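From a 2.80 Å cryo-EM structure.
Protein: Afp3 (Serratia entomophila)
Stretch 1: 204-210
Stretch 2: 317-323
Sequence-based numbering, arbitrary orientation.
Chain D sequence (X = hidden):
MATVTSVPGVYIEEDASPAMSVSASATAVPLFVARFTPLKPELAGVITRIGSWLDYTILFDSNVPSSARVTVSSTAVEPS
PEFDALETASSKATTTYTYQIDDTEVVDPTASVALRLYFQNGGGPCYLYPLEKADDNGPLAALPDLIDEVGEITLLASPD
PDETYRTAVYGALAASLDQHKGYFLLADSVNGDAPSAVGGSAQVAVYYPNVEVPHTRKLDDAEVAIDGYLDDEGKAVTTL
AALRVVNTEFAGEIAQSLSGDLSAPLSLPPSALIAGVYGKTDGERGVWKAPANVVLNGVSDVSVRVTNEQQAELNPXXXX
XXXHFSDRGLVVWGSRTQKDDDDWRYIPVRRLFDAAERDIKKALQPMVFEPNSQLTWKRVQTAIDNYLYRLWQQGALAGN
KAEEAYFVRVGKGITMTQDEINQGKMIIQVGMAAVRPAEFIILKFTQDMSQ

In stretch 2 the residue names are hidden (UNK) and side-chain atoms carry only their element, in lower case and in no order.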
ATOM      1  N   VAL D 204      54.705  27.574 -35.527  1.00 77.90           N
ATOM      2  CA  VAL D 204      56.078  27.901 -35.158  1.00 77.90           C
ATOM      3  C   VAL D 204      56.062  29.005 -34.111  1.00 77.90           C
ATOM      4  O   VAL D 204      55.368  30.013 -34.277  1.00 77.90           O
ATOM      5  CB  VAL D 204      56.906  28.325 -36.389  1.00 77.90           C
ATOM      6  CG1 VAL D 204      58.294  28.787 -35.994  1.00 77.90           C
ATOM      7  CG2 VAL D 204      57.023  27.177 -37.351  1.00 77.90           C
ATOM      8  N   ALA D 205      56.815  28.807 -33.031  1.00 75.91           N
ATOM      9  CA  ALA D 205      57.045  29.824 -32.014  1.00 75.91           C
ATOM     10  C   ALA D 205      58.545  30.012 -31.848  1.00 75.91           C
ATOM     11  O   ALA D 205      59.246  29.083 -31.437  1.00 75.91           O
ATOM     12  CB  ALA D 205      56.405  29.426 -30.686  1.00 75.91           C
ATOM     13  N   VAL D 206      59.030  31.205 -32.161  1.00 77.67           N
ATOM     14  CA  VAL D 206      60.447  31.540 -32.079  1.00 77.67           C
ATOM     15  C   VAL D 206      60.712  32.113 -30.692  1.00 77.67           C
ATOM     16  O   VAL D 206      59.826  32.714 -30.087  1.00 77.67           O
ATOM     17  CB  VAL D 206      60.813  32.521 -33.215  1.00 77.67           C
ATOM     18  CG1 VAL D 206      62.294  32.854 -33.252  1.00 77.67           C
ATOM     19  CG2 VAL D 206      60.358  31.967 -34.551  1.00 77.67           C
ATOM     20  N   TYR D 207      61.908  31.873 -30.146  1.00 75.72           N
ATOM     21  CA  TYR D 207      62.303  32.394 -28.836  1.00 75.72           C
ATOM     22  C   TYR D 207      63.728  32.916 -28.943  1.00 75.72           C
ATOM     23  O   TYR D 207      64.656  32.138 -29.180  1.00 75.72           O
ATOM     24  CB  TYR D 207      62.185  31.319 -27.757  1.00 75.72           C
ATOM     25  CG  TYR D 207      60.756  30.957 -27.442  1.00 75.72           C
ATOM     26  CD1 TYR D 207      60.023  31.683 -26.513  1.00 75.72           C
ATOM     27  CD2 TYR D 207      60.122  29.914 -28.100  1.00 75.72           C
ATOM     28  CE1 TYR D 207      58.713  31.361 -26.231  1.00 75.72           C
ATOM     29  CE2 TYR D 207      58.811  29.592 -27.830  1.00 75.72           C
ATOM     30  CZ  TYR D 207      58.110  30.321 -26.896  1.00 75.72           C
ATOM     31  OH  TYR D 207      56.805  29.997 -26.620  1.00 75.72           O
ATOM     32  N   TYR D 208      63.909  34.226 -28.766  1.00 84.16           N
ATOM     33  CA  TYR D 208      65.164  34.855 -29.172  1.00 84.16           C
ATOM     34  C   TYR D 208      66.378  34.645 -28.260  1.00 84.16           C
ATOM     35  O   TYR D 208      67.379  34.115 -28.761  1.00 84.16           O
ATOM     36  CB  TYR D 208      64.943  36.352 -29.431  1.00 84.16           C
ATOM     37  CG  TYR D 208      66.220  37.158 -29.523  1.00 84.16           C
ATOM     38  CD1 TYR D 208      67.101  36.999 -30.578  1.00 84.16           C
ATOM     39  CD2 TYR D 208      66.523  38.103 -28.557  1.00 84.16           C
ATOM     40  CE1 TYR D 208      68.266  37.734 -30.647  1.00 84.16           C
ATOM     41  CE2 TYR D 208      67.679  38.849 -28.625  1.00 84.16           C
ATOM     42  CZ  TYR D 208      68.544  38.664 -29.674  1.00 84.16           C
ATOM     43  OH  TYR D 208      69.698  39.409 -29.747  1.00 84.16           O
ATOM     44  N   PRO D 209      66.393  35.032 -26.974  1.00 81.57           N
ATOM     45  CA  PRO D 209      67.690  35.146 -26.292  1.00 81.57           C
ATOM     46  C   PRO D 209      68.264  33.793 -25.899  1.00 81.57           C
ATOM     47  O   PRO D 209      67.574  32.943 -25.334  1.00 81.57           O
ATOM     48  CB  PRO D 209      67.364  35.975 -25.041  1.00 81.57           C
ATOM     49  CG  PRO D 209      65.999  36.518 -25.263  1.00 81.57           C
ATOM     50  CD  PRO D 209      65.322  35.451 -26.051  1.00 81.57           C
ATOM     51  N   ASN D 210      69.536  33.592 -26.236  1.00 84.55           N
ATOM     52  CA  ASN D 210      70.258  32.437 -25.730  1.00 84.55           C
ATOM     53  C   ASN D 210      70.447  32.566 -24.228  1.00 84.55           C
ATOM     54  O   ASN D 210      70.646  33.658 -23.693  1.00 84.55           O
ATOM     55  CB  ASN D 210      71.617  32.293 -26.412  1.00 84.55           C
ATOM     56  CG  ASN D 210      71.508  31.766 -27.821  1.00 84.55           C
ATOM     57  OD1 ASN D 210      70.732  30.855 -28.095  1.00 84.55           O
ATOM     58  ND2 ASN D 210      72.297  32.327 -28.724  1.00 84.55           N
ATOM     59  N   UNK D 317      56.144  40.560 -34.409  1.00 83.07           N
ATOM     60  CA  UNK D 317      56.471  39.325 -35.093  1.00 83.07           C
ATOM     61  C   UNK D 317      56.414  38.276 -33.993  1.00 83.07           C
ATOM     62  O   UNK D 317      56.289  38.612 -32.815  1.00 83.07           O
ATOM     63  c   UNK D 317      57.855  39.363 -35.755  1.00 83.07           C
ATOM     64  n   UNK D 317      60.171  42.366 -36.431  1.00 83.07           N
ATOM     65  c   UNK D 317      57.998  40.350 -36.893  1.00 83.07           C
ATOM     66  c   UNK D 317      60.414  40.910 -36.592  1.00 83.07           C
ATOM     67  c   UNK D 317      59.380  40.291 -37.510  1.00 83.07           C
ATOM     68  N   UNK D 318      56.498  37.007 -34.347  1.00 83.51           N
ATOM     69  CA  UNK D 318      56.538  36.062 -33.250  1.00 83.51           C
ATOM     70  C   UNK D 318      57.965  35.835 -32.816  1.00 83.51           C
ATOM     71  O   UNK D 318      58.640  34.964 -33.360  1.00 83.51           O
ATOM     72  N   UNK D 319      58.449  36.590 -31.827  1.00 80.60           N
ATOM     73  CA  UNK D 319      59.830  36.481 -31.382  1.00 80.60           C
ATOM     74  C   UNK D 319      59.927  36.034 -29.928  1.00 80.60           C
ATOM     75  O   UNK D 319      60.834  35.270 -29.577  1.00 80.60           O
ATOM     76  c   UNK D 319      60.604  37.795 -31.620  1.00 80.60           C
ATOM     77  c   UNK D 319      62.071  37.616 -31.342  1.00 80.60           C
ATOM     78  c   UNK D 319      61.072  37.171 -34.060  1.00 80.60           C
ATOM     79  c   UNK D 319      60.511  38.196 -33.092  1.00 80.60           C
ATOM     80  N   UNK D 320      59.005  36.488 -29.069  1.00 75.58           N
ATOM     81  CA  UNK D 320      58.724  35.908 -27.745  1.00 75.58           C
ATOM     82  C   UNK D 320      59.957  35.935 -26.833  1.00 75.58           C
ATOM     83  O   UNK D 320      60.559  34.911 -26.516  1.00 75.58           O
ATOM     84  o   UNK D 320      56.010  35.306 -28.404  1.00 75.58           O
ATOM     85  c   UNK D 320      56.854  34.438 -28.590  1.00 75.58           C
ATOM     86  n   UNK D 320      56.658  33.417 -29.410  1.00 75.58           N
ATOM     87  c   UNK D 320      58.179  34.485 -27.881  1.00 75.58           C
ATOM     88  N   UNK D 321      60.329  37.151 -26.456  1.00 72.77           N
ATOM     89  CA  UNK D 321      61.590  37.399 -25.770  1.00 72.77           C
ATOM     90  C   UNK D 321      61.562  36.825 -24.354  1.00 72.77           C
ATOM     91  O   UNK D 321      60.588  36.961 -23.616  1.00 72.77           O
ATOM     92  c   UNK D 321      61.934  39.437 -27.182  1.00 72.77           C
ATOM     93  c   UNK D 321      61.872  38.910 -25.762  1.00 72.77           C
ATOM     94  c   UNK D 321      63.140  39.209 -25.037  1.00 72.77           C
ATOM     95  N   UNK D 322      62.650  36.150 -23.983  1.00 73.72           N
ATOM     96  CA  UNK D 322      62.931  35.786 -22.597  1.00 73.72           C
ATOM     97  C   UNK D 322      63.467  37.027 -21.895  1.00 73.72           C
ATOM     98  O   UNK D 322      64.574  37.486 -22.196  1.00 73.72           O
ATOM     99  c   UNK D 322      64.140  34.218 -21.074  1.00 73.72           C
ATOM    100  c   UNK D 322      63.951  34.641 -22.515  1.00 73.72           C
ATOM    101  c   UNK D 322      62.235  32.828 -22.929  1.00 73.72           C
ATOM    102  c   UNK D 322      63.515  33.451 -23.367  1.00 73.72           C
ATOM    103  N   UNK D 323      62.698  37.568 -20.960  1.00 74.61           N
ATOM    104  CA  UNK D 323      63.050  38.799 -20.268  1.00 74.61           C
ATOM    105  C   UNK D 323      63.578  38.499 -18.874  1.00 74.61           C
ATOM    106  O   UNK D 323      63.323  37.438 -18.301  1.00 74.61           O
ATOM    107  n   UNK D 323      61.859  44.502 -20.320  1.00 74.61           N
ATOM    108  n   UNK D 323      60.672  43.572 -22.040  1.00 74.61           N
ATOM    109  c   UNK D 323      61.842  39.733 -20.165  1.00 74.61           C
ATOM    110  c   UNK D 323      62.326  41.299 -22.036  1.00 74.61           C
ATOM    111  c   UNK D 323      61.360  40.278 -21.486  1.00 74.61           C
ATOM    112  n   UNK D 323      62.462  42.444 -21.145  1.00 74.61           N
ATOM    113  c   UNK D 323      61.663  43.505 -21.167  1.00 74.61           C
TER

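Position 317 carries four side-chain carbons in an unbranched row ending in one nitrogen, the pattern of lysine. Its side chain makes no contact with stretch 1, so the assignment rests on connectivity alone: Lys317.

Position 318 has backbone atoms and nothing more, which makes it Gly318. An ideal CB at Gly318 would point toward stretch 1, 4.8 Å from Val204 O, so a CB alone would not clash with this stretch. Its carbonyl packs on a side chain, with Gly318 O 3.3 Å from Val206 CB.

At position 319 there are four carbons, forked at the first, with one arm two carbons long. A fork at CB with unequal arms is isoleucine, since valine would lack a carbon and leucine would fork one atom later. In Ile319 CB points away from stretch 1, yet CG2 still lies 3.7 Å from Tyr208 CB.

Position 320 shows two carbons, the second bearing one oxygen and one nitrogen: a short terminal amide, hence Asn320. Its phi/psi of 60/68° is left-handed, a region asparagine tolerates comparatively well. CB points toward stretch 1, and ND2 donates a weak hydrogen bond to Val206 O (3.3 Å, 137° at the hydrogen). The same ND2 lies over one face of the Tyr207 ring, while Asn320 CB is 3.6 Å from Tyr207 CE1.

Position 321 has three carbons, one carrying the other two, a symmetric fork that identifies Val321. CB points sideways, and CG1 meets Pro209 CG at 3.9 Å.

Position 322 repeats the four-carbon fork with one longer arm, giving Ile322. Here CB points toward stretch 1; CG1 is 3.8 Å from Pro209 CD, and CD1 approaches Tyr207 CD1 obliquely at 4.4 Å.

Position 323 has three carbons, a nitrogen, then a carbon bearing two more nitrogens, a guanidinium and therefore Arg323. CB points away and stretch 1 is out of contact.

The segments run 39° apart in direction, with CA pairs widening from 5.0 Å between Val206 CA and Ile319 CA to 6.1 Å between Pro209 CA and Ile322 CA. Polar pairing is sparse: besides the asparagine bond, Tyr208 N gives Ile319 O a weak hydrogen bond (3.3 Å, 123°), and Tyr207 CA makes a CA-H...O contact with that oxygen at 3.3 Å. Val206 O and Ile319 O, 2.8 Å apart, are both acceptors and cannot bond to each other. The 434 Å² contact thus combines weak polar links with apolar packing, the latter including both Pro209 contacts.

Stretch 2, residues 317-323: KGINVIR
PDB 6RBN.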